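Side-chain contacts in PAN2-PAN3 deadenylation complex catalytic subunit pan2 (Neurospora crassa, PDB 4CZW), which probably shortens the poly(A) tails of messenger RNAs as the exonuclease subunit of the PAN2-PAN3 deadenylation complex: residues R6-P11 / E333-Q338; R279-W282 / G286-P289; Y323-T328 / D359-F364. All blocks are in the same frame, centred on the assembly; numbering follows the deposited sequence.

All three contacts lie in the USP-like (pseudo-UCH) domain, which is predicted to be proteolytically inactive and to act as a scaffold; none adjoins the zinc sites or the exonuclease metal site. Strand 321-334 links contacts 1 and 3: its C-terminal end meets the N-terminal loop in contact 1, while residues 325-327, nearer its start, pack against Trp361 in contact 3, the centres about 23 Å apart. Contact 2, centred about 16 Å from contact 3, continues into it through Leu288, whose CD2 lies 3.9 Å from Leu325 CD2. Contacts 1 and 2 do not touch; their centres are about 20 Å apart, their nearest atoms about 5 Å. Burial is partial at contact 1, thorough at the others.

Contact 1 of 3, residues R6-P11 / E333-Q338; sequences RPEAPP and ETKSPQ
Glu8 and Lys335 supply the electrostatic part of this contact, a long salt bridge in which Glu8 OE2 stands 3.6 Å from Lys335 NZ. The same oxygen is 3.4 Å from Lys335 CE and 3.8 Å from Lys335 CD, so the two chains meet at a slant, with the carboxylate lying against the end of the lysine chain and not facing the ammonium group alone. Beyond CG the glutamate is extended, whereas the lysine bends at its third torsion (chi3 -79°), which brings CE and NZ round beside OE2. Both residues are exposed, and long, flexible charged chains suit a place where water can share their charges; the pair is probably a modest attraction.

Lys335 lies where strand 321-334 gives way to the turn that leads into the antiparallel strand 339-347. The contact thus sets the N-terminal loop of the USP-like domain beside one end of a beta hairpin, whose turn includes a cis peptide bond before Pro337.

The remaining contact is van der Waals packing: Ala9 CB approaches Glu333 O at 4.1 Å. Ala9 is buried, and its single methyl fits this approach to the strand backbone while also touching Trp384. That tryptophan shares backbone hydrogen bonds with Glu333, and its NE1 bonds to Arg6 O, tying the loop to the sheet.

Contact 2 of 3, residues R279-W282 / G286-P289; sequences RKLW and GWLP
Trp287 packs against Leu281 and Trp282, the last two residues of helix 276-282. From CB the side chain sets out with CG anti to the backbone N (chi1 -165°), a turn that sends the indole toward the helix end. CG is the first ring atom to meet the helix: Leu281 O stands 3.9 Å from it, over one face of the indole and offset toward its rim. That carbonyl also accepts a hydrogen bond from Thr284 OG1. Further along the five-membered ring, NE1 has Leu281 CD1 beside it, while its N-H is satisfied by Ile225 O. On the six-membered ring, CZ2 lies 3.7 Å from Leu281 CD2, and the leucine's branched end slants across the indole here, CG and CD2 both meeting CZ2.

Here the chain folds back on itself through the short connection from helix 276-282 to strand 291-297, within the USP-like domain. The returning segment is wedged between the helix end and helix 227-235, where Val230 touches Trp287.

At the far side of the ring, CZ3 reaches 3.3 Å above the Trp282 plane, over its centre, and CE3 is 3.7 Å from Trp282 CE3. This is a T-shaped stack, the edge of Trp287 directed at the face of Trp282, with six-membered ring centroids 4.6 Å apart and planes at 66°. Trp282 NE1 hydrogen-bonds to Tyr210 OH, which satisfies the one polar atom of this buried ring. An alanine in place of Trp287 would probably leave the face of Trp282 without its aromatic partner, open a gap beside Leu281 and leave Ile225 O without its indole donor. Trp282 is also met by Leu288, whose CB is 3.9 Å from its CZ3.

Contact 3 of 3, residues Y323-T328 / D359-F364; sequences YSLVGT and DRWHLF
Trp361 and Leu325 bury most of the surface in this contact, and the benzene end of the indole does the touching. Trp361 CH2 lies 3.6 Å from Leu325 CD2 and 3.8 Å from Leu325 CG. The CG atom sits at the edge of the indole, in its plane, whereas CD2 approaches obliquely; the two side chains run at about a right angle. With CG anti to its carbonyl carbon (chi1 -64°), Trp361 sends its long ring system across to the other strand, a length that suits it to bridging strands that are not adjacent. Leu325 suits the receiving position because its side chain is wholly apolar; it also touches Val390 and Phe392 of strand 385-394.

The two strands are not bonded neighbours. Strand 339-347 pairs antiparallel with each of them, giving a beta meander within the mixed sheet of the USP-like domain, and the outer pair accordingly run in similar directions, at 23°, with axes 9.1 Å apart. Asn347, near the end of the middle strand, touches Trp361 and shares backbone hydrogen bonds with Val326.

Beyond Leu325 the indole meets backbone. Val326 O is 4.0 Å from Trp361 CZ3, and Gly327 CA is 4.3 Å from the same carbon, both approaching obliquely. The CB of Val326 is directed away from segment 359-364. Next to Trp361 along its own strand, His362 ND1 donates a hydrogen bond of 3.0 Å to Arg360 O; the acceptor lies in the imidazole plane, but the donor stands above the carbonyl plane, and Tyr38 meets the same imidazole edge-to-face.

Contact 1 of 3, residues R6-P11 / E333-Q338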
ATOM      1  N   ARG A   6      18.541   8.245  23.596  1.00 34.69           N
ATOM      2  CA  ARG A   6      17.751   8.727  24.723  1.00 40.63           C
ATOM      3  C   ARG A   6      17.112   7.569  25.489  1.00 45.16           C
ATOM      4  O   ARG A   6      16.728   6.562  24.894  1.00 44.12           O
ATOM      5  CB  ARG A   6      16.674   9.705  24.241  1.00 47.07           C
ATOM      6  CG  ARG A   6      17.192  10.875  23.400  1.00 41.33           C
ATOM      7  CD  ARG A   6      17.918  11.932  24.230  1.00 42.28           C
ATOM      8  NE  ARG A   6      19.273  11.525  24.588  1.00 52.89           N
ATOM      9  CZ  ARG A   6      20.336  11.685  23.805  1.00 51.99           C
ATOM     10  NH1 ARG A   6      20.207  12.247  22.611  1.00 52.30           N
ATOM     11  NH2 ARG A   6      21.529  11.281  24.217  1.00 46.56           N
ATOM     12  N   PRO A   7      16.996   7.711  26.819  1.00 42.96           N
ATOM     13  CA  PRO A   7      16.421   6.658  27.666  1.00 44.53           C
ATOM     14  C   PRO A   7      14.939   6.429  27.389  1.00 41.44           C
ATOM     15  O   PRO A   7      14.408   5.367  27.712  1.00 47.78           O
ATOM     16  CB  PRO A   7      16.634   7.196  29.085  1.00 43.61           C
ATOM     17  CG  PRO A   7      16.719   8.675  28.918  1.00 38.95           C
ATOM     18  CD  PRO A   7      17.417   8.882  27.607  1.00 35.73           C
ATOM     19  N   GLU A   8      14.285   7.424  26.801  1.00 48.28           N
ATOM     20  CA  GLU A   8      12.882   7.309  26.431  1.00 46.38           C
ATOM     21  C   GLU A   8      12.684   7.768  24.995  1.00 42.40           C
ATOM     22  O   GLU A   8      13.530   8.465  24.438  1.00 47.92           O
ATOM     23  CB  GLU A   8      12.001   8.128  27.376  1.00 48.22           C
ATOM     24  CG  GLU A   8      11.931   7.580  28.790  1.00 63.99           C
ATOM     25  CD  GLU A   8      11.147   8.482  29.722  1.00 83.19           C
ATOM     26  OE1 GLU A   8      11.147   9.712  29.502  1.00 72.68           O
ATOM     27  OE2 GLU A   8      10.534   7.962  30.678  1.00 80.41           O
ATOM     28  N   ALA A   9      11.563   7.372  24.401  1.00 40.89           N
ATOM     29  CA  ALA A   9      11.252   7.745  23.028  1.00 45.28           C
ATOM     30  C   ALA A   9      11.028   9.247  22.900  1.00 50.39           C
ATOM     31  O   ALA A   9      10.123   9.798  23.527  1.00 49.32           O
ATOM     32  CB  ALA A   9      10.030   6.985  22.538  1.00 36.49           C
ATOM     33  N   PRO A  10      11.862   9.916  22.090  1.00 50.64           N
ATOM     34  CA  PRO A  10      11.699  11.345  21.800  1.00 55.90           C
ATOM     35  C   PRO A  10      10.380  11.603  21.075  1.00 56.45           C
ATOM     36  O   PRO A  10       9.804  10.660  20.533  1.00 57.75           O
ATOM     37  CB  PRO A  10      12.901  11.662  20.899  1.00 55.53           C
ATOM     38  CG  PRO A  10      13.882  10.569  21.162  1.00 50.42           C
ATOM     39  CD  PRO A  10      13.048   9.356  21.423  1.00 47.89           C
ATOM     40  N   PRO A  11       9.905  12.861  21.067  1.00 63.97           N
ATOM     41  CA  PRO A  11       8.654  13.210  20.381  1.00 58.14           C
ATOM     42  C   PRO A  11       8.636  12.795  18.909  1.00 51.78           C
ATOM     43  O   PRO A  11       7.562  12.578  18.351  1.00 52.71           O
ATOM     44  CB  PRO A  11       8.588  14.738  20.518  1.00 48.26           C
ATOM     45  CG  PRO A  11       9.966  15.165  20.931  1.00 48.60           C
ATOM     46  CD  PRO A  11      10.501  14.029  21.733  1.00 59.05           C
ATOM     47  N   GLU A 333       8.231   1.641  22.466  1.00 48.02           N
ATOM     48  CA  GLU A 333       7.516   1.571  23.735  1.00 56.53           C
ATOM     49  C   GLU A 333       7.465   2.925  24.435  1.00 53.92           C
ATOM     50  O   GLU A 333       8.396   3.723  24.338  1.00 54.55           O
ATOM     51  CB  GLU A 333       8.165   0.539  24.660  1.00 54.90           C
ATOM     52  CG  GLU A 333       8.162  -0.881  24.124  1.00 61.37           C
ATOM     53  CD  GLU A 333       8.795  -1.866  25.086  1.00 85.57           C
ATOM     54  OE1 GLU A 333       9.164  -1.451  26.205  1.00 81.92           O
ATOM     55  OE2 GLU A 333       8.927  -3.055  24.724  1.00 84.23           O
ATOM     56  N   THR A 334       6.366   3.179  25.137  1.00 77.49           N
ATOM     57  CA  THR A 334       6.228   4.380  25.953  1.00 82.34           C
ATOM     58  C   THR A 334       6.060   3.965  27.411  1.00 96.81           C
ATOM     59  O   THR A 334       5.260   3.084  27.716  1.00 94.38           O
ATOM     60  CB  THR A 334       5.029   5.237  25.507  1.00 80.37           C
ATOM     61  OG1 THR A 334       5.148   5.538  24.111  1.00 81.76           O
ATOM     62  CG2 THR A 334       4.975   6.535  26.300  1.00103.69           C
ATOM     63  N   LYS A 335       6.818   4.592  28.308  1.00112.05           N
ATOM     64  CA  LYS A 335       6.842   4.171  29.708  1.00113.82           C
ATOM     65  C   LYS A 335       5.514   4.412  30.416  1.00121.56           C
ATOM     66  O   LYS A 335       5.009   3.537  31.123  1.00128.44           O
ATOM     67  CB  LYS A 335       7.958   4.885  30.477  1.00104.96           C
ATOM     68  CG  LYS A 335       8.144   4.334  31.887  1.00106.89           C
ATOM     69  CD  LYS A 335       8.996   5.236  32.770  1.00104.37           C
ATOM     70  CE  LYS A 335      10.480   5.087  32.482  1.00 85.81           C
ATOM     71  NZ  LYS A 335      11.302   5.826  33.483  1.00 74.63           N
ATOM     72  N   SER A 336       4.959   5.605  30.229  1.00121.44           N
ATOM     73  CA  SER A 336       3.728   5.991  30.908  1.00129.10           C
ATOM     74  C   SER A 336       2.871   6.913  30.043  1.00136.92           C
ATOM     75  O   SER A 336       3.302   8.009  29.679  1.00136.43           O
ATOM     76  CB  SER A 336       4.049   6.664  32.241  1.00123.92           C
ATOM     77  OG  SER A 336       4.607   5.731  33.152  1.00127.90           O
ATOM     78  N   PRO A 337       1.653   6.459  29.701  1.00130.34           N
ATOM     79  CA  PRO A 337       1.133   5.132  30.055  1.00118.49           C
ATOM     80  C   PRO A 337       1.704   4.028  29.167  1.00115.57           C
ATOM     81  O   PRO A 337       1.911   4.244  27.973  1.00111.69           O
ATOM     82  CB  PRO A 337      -0.376   5.282  29.846  1.00113.41           C
ATOM     83  CG  PRO A 337      -0.499   6.327  28.800  1.00115.76           C
ATOM     84  CD  PRO A 337       0.639   7.287  29.026  1.00124.09           C
ATOM     85  N   GLN A 338       1.955   2.861  29.752  1.00112.35           N
ATOM     86  CA  GLN A 338       2.624   1.778  29.039  1.00105.11           C
ATOM     87  C   GLN A 338       1.817   1.291  27.838  1.00103.22           C
ATOM     88  O   GLN A 338       0.626   0.982  27.946  1.00106.15           O
ATOM     89  CB  GLN A 338       2.920   0.616  29.992  1.00102.85           C
ATOM     90  CG  GLN A 338       4.359   0.120  29.934  1.00110.61           C
ATOM     91  CD  GLN A 338       4.573  -0.958  28.889  1.00129.35           C
ATOM     92  OE1 GLN A 338       3.734  -1.842  28.710  1.00138.22           O
ATOM     93  NE2 GLN A 338       5.704  -0.893  28.195  1.00114.35           N
TER

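Contact 2 of 3, residues R279-W282 / G286-P289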
ATOM      1  N   ARG A 279      17.388  -8.319  23.689  1.00 54.41           N
ATOM      2  CA  ARG A 279      17.400  -6.866  23.550  1.00 48.83           C
ATOM      3  C   ARG A 279      18.792  -6.296  23.797  1.00 51.77           C
ATOM      4  O   ARG A 279      19.184  -5.310  23.171  1.00 49.34           O
ATOM      5  CB  ARG A 279      16.380  -6.231  24.497  1.00 49.53           C
ATOM      6  CG  ARG A 279      14.940  -6.567  24.145  1.00 57.01           C
ATOM      7  CD  ARG A 279      13.959  -6.007  25.162  1.00 47.12           C
ATOM      8  NE  ARG A 279      12.592  -6.417  24.862  1.00 88.26           N
ATOM      9  CZ  ARG A 279      12.011  -7.507  25.355  1.00 93.84           C
ATOM     10  NH1 ARG A 279      12.675  -8.301  26.186  1.00 88.74           N
ATOM     11  NH2 ARG A 279      10.762  -7.800  25.021  1.00 70.98           N
ATOM     12  N   LYS A 280      19.535  -6.919  24.709  1.00 56.21           N
ATOM     13  CA  LYS A 280      20.917  -6.526  24.959  1.00 47.70           C
ATOM     14  C   LYS A 280      21.769  -6.774  23.721  1.00 43.26           C
ATOM     15  O   LYS A 280      22.655  -5.984  23.393  1.00 50.97           O
ATOM     16  CB  LYS A 280      21.492  -7.285  26.155  1.00 51.47           C
ATOM     17  CG  LYS A 280      20.805  -6.993  27.479  1.00 58.24           C
ATOM     18  CD  LYS A 280      21.529  -7.671  28.629  1.00 64.39           C
ATOM     19  CE  LYS A 280      20.850  -7.393  29.959  1.00 61.75           C
ATOM     20  NZ  LYS A 280      21.586  -8.020  31.092  1.00 74.71           N
ATOM     21  N   LEU A 281      21.490  -7.878  23.035  1.00 43.21           N
ATOM     22  CA  LEU A 281      22.215  -8.240  21.824  1.00 46.94           C
ATOM     23  C   LEU A 281      21.951  -7.245  20.698  1.00 44.58           C
ATOM     24  O   LEU A 281      22.878  -6.789  20.028  1.00 48.89           O
ATOM     25  CB  LEU A 281      21.832  -9.652  21.377  1.00 41.18           C
ATOM     26  CG  LEU A 281      22.581 -10.217  20.167  1.00 34.34           C
ATOM     27  CD1 LEU A 281      24.053 -10.411  20.494  1.00 45.23           C
ATOM     28  CD2 LEU A 281      21.954 -11.521  19.700  1.00 47.32           C
ATOM     29  N   TRP A 282      20.680  -6.910  20.497  1.00 44.76           N
ATOM     30  CA  TRP A 282      20.284  -5.998  19.428  1.00 43.60           C
ATOM     31  C   TRP A 282      20.702  -4.557  19.701  1.00 50.42           C
ATOM     32  O   TRP A 282      20.808  -3.750  18.778  1.00 50.38           O
ATOM     33  CB  TRP A 282      18.771  -6.058  19.213  1.00 45.11           C
ATOM     34  CG  TRP A 282      18.349  -7.066  18.194  1.00 43.05           C
ATOM     35  CD1 TRP A 282      17.849  -8.314  18.430  1.00 41.48           C
ATOM     36  CD2 TRP A 282      18.390  -6.912  16.772  1.00 37.41           C
ATOM     37  NE1 TRP A 282      17.574  -8.946  17.241  1.00 47.36           N
ATOM     38  CE2 TRP A 282      17.899  -8.106  16.208  1.00 41.67           C
ATOM     39  CE3 TRP A 282      18.797  -5.881  15.920  1.00 39.90           C
ATOM     40  CZ2 TRP A 282      17.800  -8.296  14.831  1.00 44.24           C
ATOM     41  CZ3 TRP A 282      18.697  -6.071  14.555  1.00 41.29           C
ATOM     42  CH2 TRP A 282      18.205  -7.268  14.024  1.00 44.23           C
ATOM     43  N   GLY A 286      26.005  -1.068  15.722  1.00 60.75           N
ATOM     44  CA  GLY A 286      26.503  -1.579  14.458  1.00 49.25           C
ATOM     45  C   GLY A 286      26.282  -3.067  14.273  1.00 52.46           C
ATOM     46  O   GLY A 286      26.927  -3.697  13.435  1.00 62.58           O
ATOM     47  N   TRP A 287      25.365  -3.633  15.051  1.00 48.50           N
ATOM     48  CA  TRP A 287      25.102  -5.067  14.997  1.00 43.32           C
ATOM     49  C   TRP A 287      24.345  -5.450  13.730  1.00 46.58           C
ATOM     50  O   TRP A 287      24.580  -6.513  13.158  1.00 54.97           O
ATOM     51  CB  TRP A 287      24.318  -5.518  16.230  1.00 46.07           C
ATOM     52  CG  TRP A 287      24.313  -7.003  16.421  1.00 50.94           C
ATOM     53  CD1 TRP A 287      25.324  -7.764  16.930  1.00 56.21           C
ATOM     54  CD2 TRP A 287      23.247  -7.909  16.110  1.00 53.51           C
ATOM     55  NE1 TRP A 287      24.956  -9.087  16.953  1.00 55.52           N
ATOM     56  CE2 TRP A 287      23.684  -9.203  16.455  1.00 54.50           C
ATOM     57  CE3 TRP A 287      21.965  -7.752  15.572  1.00 46.08           C
ATOM     58  CZ2 TRP A 287      22.887 -10.333  16.282  1.00 50.21           C
ATOM     59  CZ3 TRP A 287      21.176  -8.875  15.399  1.00 46.83           C
ATOM     60  CH2 TRP A 287      21.640 -10.149  15.754  1.00 51.67           C
ATOM     61  N   LEU A 288      23.433  -4.584  13.299  1.00 49.74           N
ATOM     62  CA  LEU A 288      22.665  -4.828  12.083  1.00 38.73           C
ATOM     63  C   LEU A 288      23.376  -4.255  10.865  1.00 48.52           C
ATOM     64  O   LEU A 288      23.486  -3.037  10.721  1.00 55.53           O
ATOM     65  CB  LEU A 288      21.261  -4.228  12.198  1.00 43.33           C
ATOM     66  CG  LEU A 288      20.385  -4.341  10.948  1.00 48.48           C
ATOM     67  CD1 LEU A 288      20.145  -5.798  10.583  1.00 45.57           C
ATOM     68  CD2 LEU A 288      19.065  -3.611  11.143  1.00 40.71           C
ATOM     69  N   PRO A 289      23.865  -5.136   9.981  1.00 51.19           N
ATOM     70  CA  PRO A 289      24.549  -4.701   8.762  1.00 48.15           C
ATOM     71  C   PRO A 289      23.562  -4.259   7.688  1.00 52.75           C
ATOM     72  O   PRO A 289      22.472  -4.823   7.589  1.00 57.22           O
ATOM     73  CB  PRO A 289      25.309  -5.955   8.328  1.00 45.02           C
ATOM     74  CG  PRO A 289      24.453  -7.075   8.808  1.00 39.14           C
ATOM     75  CD  PRO A 289      23.817  -6.605  10.092  1.00 47.79           C
TER

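Contact 3 of 3, residues Y323-T328 / D359-F364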
ATOM      1  N   TYR A 323      22.773  -9.063  -0.483  1.00 53.69           N
ATOM      2  CA  TYR A 323      21.482  -8.468  -0.158  1.00 53.15           C
ATOM      3  C   TYR A 323      21.662  -7.080   0.448  1.00 48.90           C
ATOM      4  O   TYR A 323      22.594  -6.844   1.215  1.00 50.95           O
ATOM      5  CB  TYR A 323      20.700  -9.366   0.805  1.00 46.21           C
ATOM      6  CG  TYR A 323      20.078 -10.580   0.150  1.00 50.71           C
ATOM      7  CD1 TYR A 323      20.838 -11.705  -0.143  1.00 50.61           C
ATOM      8  CD2 TYR A 323      18.725 -10.602  -0.168  1.00 52.66           C
ATOM      9  CE1 TYR A 323      20.271 -12.816  -0.739  1.00 49.70           C
ATOM     10  CE2 TYR A 323      18.149 -11.708  -0.764  1.00 50.58           C
ATOM     11  CZ  TYR A 323      18.927 -12.811  -1.047  1.00 51.70           C
ATOM     12  OH  TYR A 323      18.355 -13.913  -1.641  1.00 59.24           O
ATOM     13  N   SER A 324      20.768  -6.164   0.093  1.00 47.59           N
ATOM     14  CA  SER A 324      20.797  -4.817   0.646  1.00 41.62           C
ATOM     15  C   SER A 324      19.654  -4.620   1.632  1.00 45.22           C
ATOM     16  O   SER A 324      18.539  -5.088   1.406  1.00 48.46           O
ATOM     17  CB  SER A 324      20.721  -3.770  -0.468  1.00 45.61           C
ATOM     18  OG  SER A 324      21.871  -3.823  -1.294  1.00 60.98           O
ATOM     19  N   LEU A 325      19.941  -3.935   2.734  1.00 39.87           N
ATOM     20  CA  LEU A 325      18.923  -3.644   3.733  1.00 38.84           C
ATOM     21  C   LEU A 325      18.016  -2.515   3.261  1.00 44.36           C
ATOM     22  O   LEU A 325      18.466  -1.388   3.059  1.00 43.11           O
ATOM     23  CB  LEU A 325      19.570  -3.279   5.069  1.00 43.60           C
ATOM     24  CG  LEU A 325      18.618  -2.859   6.190  1.00 40.90           C
ATOM     25  CD1 LEU A 325      17.669  -3.993   6.542  1.00 39.99           C
ATOM     26  CD2 LEU A 325      19.401  -2.410   7.412  1.00 34.52           C
ATOM     27  N   VAL A 326      16.736  -2.826   3.083  1.00 43.45           N
ATOM     28  CA  VAL A 326      15.767  -1.835   2.635  1.00 40.57           C
ATOM     29  C   VAL A 326      15.277  -0.982   3.799  1.00 43.63           C
ATOM     30  O   VAL A 326      15.351   0.246   3.754  1.00 52.25           O
ATOM     31  CB  VAL A 326      14.556  -2.494   1.951  1.00 39.18           C
ATOM     32  CG1 VAL A 326      13.504  -1.451   1.615  1.00 41.84           C
ATOM     33  CG2 VAL A 326      14.994  -3.237   0.700  1.00 38.73           C
ATOM     34  N   GLY A 327      14.780  -1.638   4.842  1.00 45.44           N
ATOM     35  CA  GLY A 327      14.261  -0.931   5.997  1.00 43.08           C
ATOM     36  C   GLY A 327      13.947  -1.838   7.171  1.00 41.53           C
ATOM     37  O   GLY A 327      14.256  -3.029   7.150  1.00 45.27           O
ATOM     38  N   THR A 328      13.325  -1.266   8.197  1.00 44.65           N
ATOM     39  CA  THR A 328      13.016  -2.008   9.414  1.00 39.04           C
ATOM     40  C   THR A 328      11.719  -1.531  10.062  1.00 44.51           C
ATOM     41  O   THR A 328      11.534  -0.336  10.294  1.00 43.37           O
ATOM     42  CB  THR A 328      14.155  -1.885  10.447  1.00 39.70           C
ATOM     43  OG1 THR A 328      15.381  -2.364   9.878  1.00 53.27           O
ATOM     44  CG2 THR A 328      13.835  -2.689  11.698  1.00 41.78           C
ATOM     45  N   ASP A 359      23.229   6.820   1.393  1.00 81.38           N
ATOM     46  CA  ASP A 359      22.544   6.867   2.679  1.00 76.13           C
ATOM     47  C   ASP A 359      21.402   7.878   2.666  1.00 72.37           C
ATOM     48  O   ASP A 359      21.615   9.076   2.849  1.00 71.51           O
ATOM     49  CB  ASP A 359      23.530   7.201   3.799  1.00 82.30           C
ATOM     50  CG  ASP A 359      24.568   6.116   4.002  1.00 80.52           C
ATOM     51  OD1 ASP A 359      24.240   4.930   3.785  1.00 81.09           O
ATOM     52  OD2 ASP A 359      25.713   6.448   4.379  1.00 89.98           O
ATOM     53  N   ARG A 360      20.188   7.381   2.446  1.00 63.18           N
ATOM     54  CA  ARG A 360      19.002   8.227   2.419  1.00 56.24           C
ATOM     55  C   ARG A 360      17.926   7.671   3.348  1.00 48.50           C
ATOM     56  O   ARG A 360      16.785   7.463   2.938  1.00 45.58           O
ATOM     57  CB  ARG A 360      18.462   8.348   0.994  1.00 64.53           C
ATOM     58  CG  ARG A 360      19.473   8.885  -0.008  1.00 72.83           C
ATOM     59  CD  ARG A 360      18.857   9.037  -1.388  1.00 70.99           C
ATOM     60  NE  ARG A 360      17.666   9.881  -1.358  1.00 79.30           N
ATOM     61  CZ  ARG A 360      17.689  11.207  -1.419  1.00 84.78           C
ATOM     62  NH1 ARG A 360      18.847  11.849  -1.514  1.00 91.29           N
ATOM     63  NH2 ARG A 360      16.556  11.894  -1.385  1.00 70.68           N
ATOM     64  N   TRP A 361      18.300   7.435   4.601  1.00 47.72           N
ATOM     65  CA  TRP A 361      17.387   6.852   5.579  1.00 43.47           C
ATOM     66  C   TRP A 361      16.359   7.862   6.078  1.00 50.35           C
ATOM     67  O   TRP A 361      16.684   9.023   6.332  1.00 51.53           O
ATOM     68  CB  TRP A 361      18.175   6.280   6.758  1.00 45.97           C
ATOM     69  CG  TRP A 361      19.074   5.146   6.375  1.00 52.88           C
ATOM     70  CD1 TRP A 361      20.361   5.235   5.928  1.00 52.43           C
ATOM     71  CD2 TRP A 361      18.754   3.750   6.402  1.00 50.67           C
ATOM     72  NE1 TRP A 361      20.862   3.981   5.677  1.00 53.55           N
ATOM     73  CE2 TRP A 361      19.896   3.052   5.959  1.00 52.72           C
ATOM     74  CE3 TRP A 361      17.615   3.022   6.758  1.00 48.49           C
ATOM     75  CZ2 TRP A 361      19.929   1.662   5.862  1.00 47.61           C
ATOM     76  CZ3 TRP A 361      17.650   1.643   6.661  1.00 44.06           C
ATOM     77  CH2 TRP A 361      18.800   0.978   6.217  1.00 49.14           C
ATOM     78  N   HIS A 362      15.118   7.407   6.220  1.00 46.71           N
ATOM     79  CA  HIS A 362      14.039   8.255   6.713  1.00 37.43           C
ATOM     80  C   HIS A 362      13.218   7.556   7.792  1.00 41.28           C
ATOM     81  O   HIS A 362      13.030   6.340   7.755  1.00 40.10           O
ATOM     82  CB  HIS A 362      13.120   8.681   5.567  1.00 42.91           C
ATOM     83  CG  HIS A 362      13.720   9.708   4.659  1.00 46.29           C
ATOM     84  ND1 HIS A 362      14.688   9.404   3.726  1.00 46.03           N
ATOM     85  CD2 HIS A 362      13.489  11.037   4.543  1.00 45.72           C
ATOM     86  CE1 HIS A 362      15.026  10.503   3.073  1.00 50.77           C
ATOM     87  NE2 HIS A 362      14.313  11.507   3.550  1.00 45.62           N
ATOM     88  N   LEU A 363      12.730   8.337   8.749  1.00 43.52           N
ATOM     89  CA  LEU A 363      11.858   7.819   9.794  1.00 37.11           C
ATOM     90  C   LEU A 363      10.394   8.036   9.429  1.00 45.51           C
ATOM     91  O   LEU A 363       9.940   9.173   9.305  1.00 50.39           O
ATOM     92  CB  LEU A 363      12.172   8.483  11.136  1.00 29.67           C
ATOM     93  CG  LEU A 363      11.165   8.246  12.264  1.00 37.61           C
ATOM     94  CD1 LEU A 363      11.056   6.767  12.598  1.00 37.13           C
ATOM     95  CD2 LEU A 363      11.539   9.055  13.498  1.00 38.08           C
ATOM     96  N   PHE A 364       9.661   6.942   9.255  1.00 44.14           N
ATOM     97  CA  PHE A 364       8.243   7.022   8.931  1.00 39.74           C
ATOM     98  C   PHE A 364       7.378   6.729  10.152  1.00 37.49           C
ATOM     99  O   PHE A 364       6.860   5.622  10.308  1.00 41.34           O
ATOM    100  CB  PHE A 364       7.893   6.058   7.794  1.00 34.19           C
ATOM    101  CG  PHE A 364       8.457   6.462   6.462  1.00 35.44           C
ATOM    102  CD1 PHE A 364       7.750   7.312   5.626  1.00 41.77           C
ATOM    103  CD2 PHE A 364       9.690   5.990   6.043  1.00 36.59           C
ATOM    104  CE1 PHE A 364       8.265   7.686   4.399  1.00 45.15           C
ATOM    105  CE2 PHE A 364      10.209   6.360   4.816  1.00 39.51           C
ATOM    106  CZ  PHE A 364       9.495   7.209   3.993  1.00 42.14           C
TER